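PDB 4XCV: NADP-dependent 2-hydroxyacid dehydrogenase from Rhizobium etli, which probably catalyses the reversible NADP(H)-dependent interconversion of 2-oxoacids and 2-hydroxyacids, and binds NADPH. Local coordinates for residues W106-M109 with Q110-H114; K174-G178 with V179-D183. One frame throughout, in Å; residues are numbered along the deposited sequence.

In the fold
Two short-range contacts lie in different parts of one Rossmann-type nucleotide-binding domain. Interaction 1 comes first along the chain, within helix 100-116, which packs on strands 196-199 and 229-232 of the parallel sheet and also against the second subunit. Interaction 2 follows, where the loop after strand 165-169 turns back into strand 180-182, an outermost strand of that same sheet. The centres of interactions 1 and 2 lie 21 Å apart. The nearest atoms of interactions 1 and 2 are about 13 Å apart, without touching. Helix 150-162 links them through packing, receiving Val107 and Val108 from one and Val179 from the other. Interaction 1 thus belongs to the buried core and dimer interface, interaction 2 to the cofactor-binding rim.

Interaction 1: residues W106-M109 with Q110-H114; sequences WVVM and QCLMH
Trp106, Val107, Val108 and Met109 each offer a carbonyl to the amide four residues on, giving four consecutive alpha-helical hydrogen bonds from Gln110 N to Trp106 O (2.9 Å) through Met113 N to Met109 O (2.8 Å). This turn of helix 100-116 illustrates how the i, i+4 spacing that closes the backbone also pairs side chains. Trp106 and Gln110 make the aromatic contact. With CG of Trp106 anti to its amide nitrogen (chi1 -176°), the indole lies beside its own carbonyl carbon, with a face to the glutamine. Gln110 CG sits almost squarely over the six-membered ring, 3.6 Å from its centroid, in a CH-pi contact. A bend at chi2 (-66°) then carries the amide across the indole, its plane 42° from that of the ring. Gln110 NE2 comes within 3.4 Å of Trp106 NE1, but two donors do not bond each other: Trp106 NE1 turns weakly to Thr281 and Gln110 NE2 weakly to a bound PEG, probably from the crystallisation liquor. Gln110 OE1 is hydrogen-bonded to Ser257 OG, which also bonds His114 NE2.

Round the helix, Val108 CG1 lies 3.7 Å from Leu112 CD1, the two side chains running alongside each other. Met109 CG and Met113 CE approach to 4.2 Å. Val108, Met109, Leu112 and Met113 meet the second subunit, Met113 packing on Met113 of that subunit. The chemistry therefore divides the helix: these four form an apolar dimer interface, Val107 and Cys111 pack inward on Val198, and the indole face packs under the methylene CG of a glutamine whose amide oxygen is taken up by Ser257.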
loop_
_atom_site.group_PDB
_atom_site.type_symbol
_atom_site.label_atom_id
_atom_site.label_comp_id
_atom_site.label_asym_id
_atom_site.label_seq_id
_atom_site.Cartn_x
_atom_site.Cartn_y
_atom_site.Cartn_z
ATOM N N TRP A 106 -6.533 3.541 0.584
ATOM C CA TRP A 106 -7.235 2.451 -0.110
ATOM C C TRP A 106 -6.724 2.303 -1.526
ATOM O O TRP A 106 -6.443 1.176 -1.976
ATOM C CB TRP A 106 -8.740 2.695 -0.057
ATOM C CG TRP A 106 -9.593 1.607 -0.644
ATOM C CD1 TRP A 106 -10.182 0.607 0.044
ATOM C CD2 TRP A 106 -9.990 1.430 -2.009
ATOM N NE1 TRP A 106 -10.896 -0.200 -0.790
ATOM C CE2 TRP A 106 -10.790 0.287 -2.059
ATOM C CE3 TRP A 106 -9.723 2.106 -3.193
ATOM C CZ2 TRP A 106 -11.328 -0.197 -3.256
ATOM C CZ3 TRP A 106 -10.248 1.636 -4.386
ATOM C CH2 TRP A 106 -11.057 0.516 -4.396
ATOM N N VAL A 107 -6.591 3.418 -2.243
ATOM C CA VAL A 107 -6.154 3.340 -3.629
ATOM C C VAL A 107 -4.752 2.749 -3.717
ATOM O O VAL A 107 -4.494 1.890 -4.560
ATOM C CB VAL A 107 -6.187 4.739 -4.286
ATOM C CG1 VAL A 107 -5.475 4.760 -5.641
ATOM C CG2 VAL A 107 -7.614 5.243 -4.440
ATOM N N VAL A 108 -3.829 3.251 -2.907
ATOM C CA VAL A 108 -2.458 2.746 -2.968
ATOM C C VAL A 108 -2.428 1.264 -2.594
ATOM O O VAL A 108 -1.747 0.462 -3.245
ATOM C CB VAL A 108 -1.525 3.575 -2.077
ATOM C CG1 VAL A 108 -0.189 2.883 -1.848
ATOM C CG2 VAL A 108 -1.362 4.953 -2.681
ATOM N N MET A 109 -3.181 0.861 -1.548
ATOM C CA MET A 109 -3.207 -0.547 -1.160
ATOM C C MET A 109 -3.719 -1.411 -2.287
ATOM O O MET A 109 -3.124 -2.448 -2.565
ATOM C CB MET A 109 -4.098 -0.725 0.083
ATOM C CG MET A 109 -4.041 -2.130 0.663
ATOM S SD MET A 109 -5.120 -2.281 2.099
ATOM C CE MET A 109 -6.674 -2.128 1.306
ATOM N N GLN A 110 -4.794 -1.000 -2.947
ATOM C CA GLN A 110 -5.332 -1.804 -4.032
ATOM C C GLN A 110 -4.367 -1.895 -5.178
ATOM O O GLN A 110 -4.143 -2.958 -5.749
ATOM C CB GLN A 110 -6.664 -1.253 -4.526
ATOM C CG GLN A 110 -7.764 -1.271 -3.450
ATOM C CD GLN A 110 -8.206 -2.639 -3.004
ATOM O OE1 GLN A 110 -8.035 -3.648 -3.638
ATOM N NE2 GLN A 110 -8.757 -2.673 -1.752
ATOM N N CYS A 111 -3.749 -0.786 -5.556
ATOM C CA CYS A 111 -2.749 -0.835 -6.636
ATOM C C CYS A 111 -1.581 -1.721 -6.292
ATOM O O CYS A 111 -1.113 -2.477 -7.152
ATOM C CB CYS A 111 -2.255 0.588 -6.987
ATOM S SG CYS A 111 -3.498 1.619 -7.818
ATOM N N LEU A 112 -1.115 -1.655 -5.045
ATOM C CA LEU A 112 -0.030 -2.545 -4.622
ATOM C C LEU A 112 -0.453 -4.014 -4.608
ATOM O O LEU A 112 0.319 -4.887 -5.039
ATOM C CB LEU A 112 0.550 -2.114 -3.273
ATOM C CG LEU A 112 1.278 -0.793 -3.234
ATOM C CD1 LEU A 112 1.564 -0.377 -1.788
ATOM C CD2 LEU A 112 2.596 -0.865 -4.002
ATOM N N MET A 113 -1.672 -4.307 -4.161
ATOM C CA MET A 113 -2.113 -5.697 -4.125
ATOM C C MET A 113 -2.193 -6.272 -5.534
ATOM O O MET A 113 -1.895 -7.456 -5.753
ATOM C CB MET A 113 -3.450 -5.840 -3.371
ATOM C CG MET A 113 -3.289 -5.665 -1.878
ATOM S SD MET A 113 -4.722 -6.077 -0.883
ATOM C CE MET A 113 -5.971 -5.058 -1.659
ATOM N N HIS A 114 -2.585 -5.481 -6.503
ATOM C CA HIS A 114 -2.576 -5.934 -7.899
ATOM C C HIS A 114 -1.161 -6.019 -8.446
ATOM O O HIS A 114 -0.822 -7.013 -9.127
ATOM C CB HIS A 114 -3.440 -5.040 -8.764
ATOM C CG HIS A 114 -4.882 -5.325 -8.565
ATOM N ND1 HIS A 114 -5.478 -6.471 -9.044
ATOM C CD2 HIS A 114 -5.815 -4.657 -7.868
ATOM C CE1 HIS A 114 -6.751 -6.459 -8.670
ATOM N NE2 HIS A 114 -6.980 -5.371 -7.966
#

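Interaction 2: residues K174-G178 with V179-D183; sequences KTIEG and VETFD. With NDP (NADPH dihydro-nicotinamide-adenine-dinucleotide phosphate), chain B.
A very short hydrogen bond, 2.5 Å from Thr181 OG1 to Lys174 O, ties the two arms of a hairpin-like reversal together. The reversal is a type II beta turn from Ile176 to Val179, leading into edge strand 180-182 of the Rossmann-type domain; Gly178 takes the positive phi (80°) of its third position. Val179 N closes the turn on Ile176 O at 3.2 Å, arriving well above the carbonyl plane and off any lone pair. Farther along, water takes the place of direct backbone-to-backbone bonds. One molecule accepts from Ile176 N and donates to Val179 O and Thr181 OG1; another joins Lys174 N to Phe182 O. The threonine hydroxyl lies between its own amide and carbonyl (chi1 52°), directed at the opposing arm.

Ile176 CG2 meets Val179 CG2 at 3.8 Å, the two branches crossing at a slant, and Val179 continues onto Val156 and Lys160 of helix 150-162. The loop between strands 165-169 and 180-182 exemplifies how a Rossmann-type domain can place a phosphate-binding side chain beside the cofactor. Lys174 points its ammonium at the 2'-phosphate that distinguishes NADPH from NADH: NZ donates a hydrogen bond of 2.8 Å to NDP O3X, a weak one of 3.3 Å to NDP O1X and a further one to Thr172 O.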
loop_
_atom_site.group_PDB
_atom_site.type_symbol
_atom_site.label_atom_id
_atom_site.label_comp_id
_atom_site.label_asym_id
_atom_site.label_seq_id
_atom_site.Cartn_x
_atom_site.Cartn_y
_atom_site.Cartn_z
ATOM N N LYS A 174 -5.476 19.073 -16.223
ATOM C CA LYS A 174 -4.717 19.667 -15.096
ATOM C C LYS A 174 -3.255 19.819 -15.438
ATOM O O LYS A 174 -2.701 19.170 -16.363
ATOM C CB LYS A 174 -4.802 18.771 -13.883
ATOM C CG LYS A 174 -6.181 18.561 -13.447
ATOM C CD LYS A 174 -6.815 19.818 -12.891
ATOM C CE LYS A 174 -8.292 19.596 -12.652
ATOM N NZ LYS A 174 -9.062 19.986 -13.888
ATOM N N THR A 175 -2.559 20.672 -14.717
ATOM C CA THR A 175 -1.130 20.655 -14.796
ATOM C C THR A 175 -0.614 20.079 -13.462
ATOM O O THR A 175 -0.882 20.619 -12.397
ATOM C CB THR A 175 -0.571 22.064 -15.096
ATOM O OG1 THR A 175 -1.106 22.524 -16.346
ATOM C CG2 THR A 175 0.915 22.039 -15.212
ATOM N N ILE A 176 0.094 18.964 -13.545
ATOM C CA ILE A 176 0.641 18.277 -12.343
ATOM C C ILE A 176 2.070 17.907 -12.722
ATOM O O ILE A 176 2.289 17.123 -13.635
ATOM C CB ILE A 176 -0.152 16.986 -11.975
ATOM C CG1 ILE A 176 -1.628 17.291 -11.669
ATOM C CG2 ILE A 176 0.547 16.272 -10.797
ATOM C CD1 ILE A 176 -2.493 16.090 -11.417
ATOM N N GLU A 177 3.073 18.423 -11.996
ATOM C CA GLU A 177 4.466 18.084 -12.338
ATOM C C GLU A 177 4.780 16.618 -12.289
ATOM O O GLU A 177 4.432 15.936 -11.335
ATOM C CB GLU A 177 5.431 18.855 -11.420
ATOM C CG GLU A 177 6.906 18.752 -11.849
ATOM C CD GLU A 177 7.318 19.766 -12.919
ATOM O OE1 GLU A 177 6.487 20.149 -13.781
ATOM O OE2 GLU A 177 8.501 20.195 -12.898
ATOM N N GLY A 178 5.434 16.094 -13.326
ATOM C CA GLY A 178 5.788 14.680 -13.381
ATOM C C GLY A 178 4.731 13.696 -13.781
ATOM O O GLY A 178 4.953 12.484 -13.733
ATOM N N VAL A 179 3.544 14.214 -14.137
ATOM C CA VAL A 179 2.410 13.399 -14.434
ATOM C C VAL A 179 1.807 13.902 -15.726
ATOM O O VAL A 179 1.380 15.048 -15.810
ATOM C CB VAL A 179 1.370 13.498 -13.293
ATOM C CG1 VAL A 179 0.127 12.725 -13.612
ATOM C CG2 VAL A 179 1.979 13.001 -11.978
ATOM N N GLU A 180 1.805 13.051 -16.744
ATOM C CA GLU A 180 1.144 13.388 -18.008
ATOM C C GLU A 180 -0.358 13.468 -17.703
ATOM O O GLU A 180 -0.899 12.609 -17.004
ATOM C CB GLU A 180 1.408 12.322 -19.053
ATOM C CG GLU A 180 2.841 12.203 -19.548
ATOM C CD GLU A 180 2.916 11.243 -20.720
ATOM O OE1 GLU A 180 3.067 10.003 -20.515
ATOM O OE2 GLU A 180 2.795 11.732 -21.865
ATOM N N THR A 181 -1.004 14.530 -18.187
ATOM C CA THR A 181 -2.436 14.737 -17.939
ATOM C C THR A 181 -3.155 15.040 -19.227
ATOM O O THR A 181 -2.621 15.715 -20.121
ATOM C CB THR A 181 -2.658 15.890 -16.941
ATOM O OG1 THR A 181 -1.961 17.038 -17.382
ATOM C CG2 THR A 181 -2.229 15.473 -15.525
ATOM N N PHE A 182 -4.368 14.534 -19.303
ATOM C CA PHE A 182 -5.170 14.528 -20.524
ATOM C C PHE A 182 -6.523 15.189 -20.323
ATOM O O PHE A 182 -7.102 15.127 -19.231
ATOM C CB PHE A 182 -5.355 13.058 -20.953
ATOM C CG PHE A 182 -4.075 12.411 -21.396
ATOM C CD1 PHE A 182 -3.616 12.577 -22.688
ATOM C CD2 PHE A 182 -3.289 11.773 -20.477
ATOM C CE1 PHE A 182 -2.391 12.085 -23.082
ATOM C CE2 PHE A 182 -2.056 11.238 -20.856
ATOM C CZ PHE A 182 -1.627 11.374 -22.160
ATOM N N ASP A 183 -7.014 15.799 -21.399
ATOM C CA ASP A 183 -8.346 16.386 -21.465
ATOM C C ASP A 183 -9.424 15.306 -21.727
ATOM O O ASP A 183 -9.117 14.236 -22.163
ATOM C CB ASP A 183 -8.337 17.454 -22.577
ATOM C CG ASP A 183 -9.676 17.801 -23.061
ATOM O OD1 ASP A 183 -10.258 18.737 -22.488
ATOM O OD2 ASP A 183 -10.176 17.089 -23.997
HETATM P PA NDP B . -14.034 16.608 -7.267
HETATM O O1A NDP B . -13.014 17.349 -6.458
HETATM O O2A NDP B . -15.331 17.279 -7.669
HETATM O O5B NDP B . -13.283 16.081 -8.577
HETATM C C5B NDP B . -14.047 15.460 -9.615
HETATM C C4B NDP B . -13.092 15.145 -10.742
HETATM O O4B NDP B . -13.810 14.409 -11.728
HETATM C C3B NDP B . -12.546 16.393 -11.395
HETATM O O3B NDP B . -11.171 16.191 -11.783
HETATM C C2B NDP B . -13.438 16.498 -12.602
HETATM O O2B NDP B . -12.857 17.188 -13.743
HETATM C C1B NDP B . -13.623 15.026 -12.965
HETATM N N9A NDP B . -14.777 14.784 -13.833
HETATM C C8A NDP B . -16.058 15.060 -13.516
HETATM N N7A NDP B . -16.850 14.802 -14.602
HETATM C C5A NDP B . -16.010 14.403 -15.605
HETATM C C6A NDP B . -16.200 14.076 -16.947
HETATM N N6A NDP B . -17.419 14.033 -17.486
HETATM N N1A NDP B . -15.124 13.753 -17.673
HETATM C C2A NDP B . -13.889 13.761 -17.127
HETATM N N3A NDP B . -13.624 14.076 -15.848
HETATM C C4A NDP B . -14.721 14.385 -15.123
HETATM O O3 NDP B . -14.446 15.243 -6.522
HETATM P PN NDP B . -13.634 14.393 -5.426
HETATM O O1N NDP B . -12.281 14.122 -5.995
HETATM O O2N NDP B . -13.670 15.041 -4.125
HETATM O O5D NDP B . -14.530 13.098 -5.337
HETATM C C5D NDP B . -14.811 12.318 -6.508
HETATM C C4D NDP B . -16.006 11.419 -6.170
HETATM O O4D NDP B . -15.613 10.406 -5.255
HETATM C C3D NDP B . -17.154 12.096 -5.472
HETATM O O3D NDP B . -18.023 12.757 -6.409
HETATM C C2D NDP B . -17.848 10.966 -4.730
HETATM O O2D NDP B . -18.934 10.455 -5.539
HETATM C C1D NDP B . -16.804 9.890 -4.644
HETATM N N1N NDP B . -16.424 9.474 -3.291
HETATM C C2N NDP B . -16.444 8.148 -2.941
HETATM C C3N NDP B . -16.197 7.746 -1.672
HETATM C C7N NDP B . -16.169 6.360 -1.286
HETATM O O7N NDP B . -16.300 6.114 -0.063
HETATM N N7N NDP B . -15.986 5.366 -2.136
HETATM C C4N NDP B . -15.819 8.740 -0.644
HETATM C C5N NDP B . -15.796 10.104 -1.141
HETATM C C6N NDP B . -16.105 10.469 -2.366
HETATM P P2B NDP B . -12.378 18.729 -13.587
HETATM O O1X NDP B . -12.091 19.181 -14.982
HETATM O O2X NDP B . -13.543 19.458 -12.938
HETATM O O3X NDP B . -11.220 18.729 -12.676
HETATM O O HOH W 1 -6.122 16.170 -16.733
HETATM O O HOH W 2 0.499 17.685 -16.085
#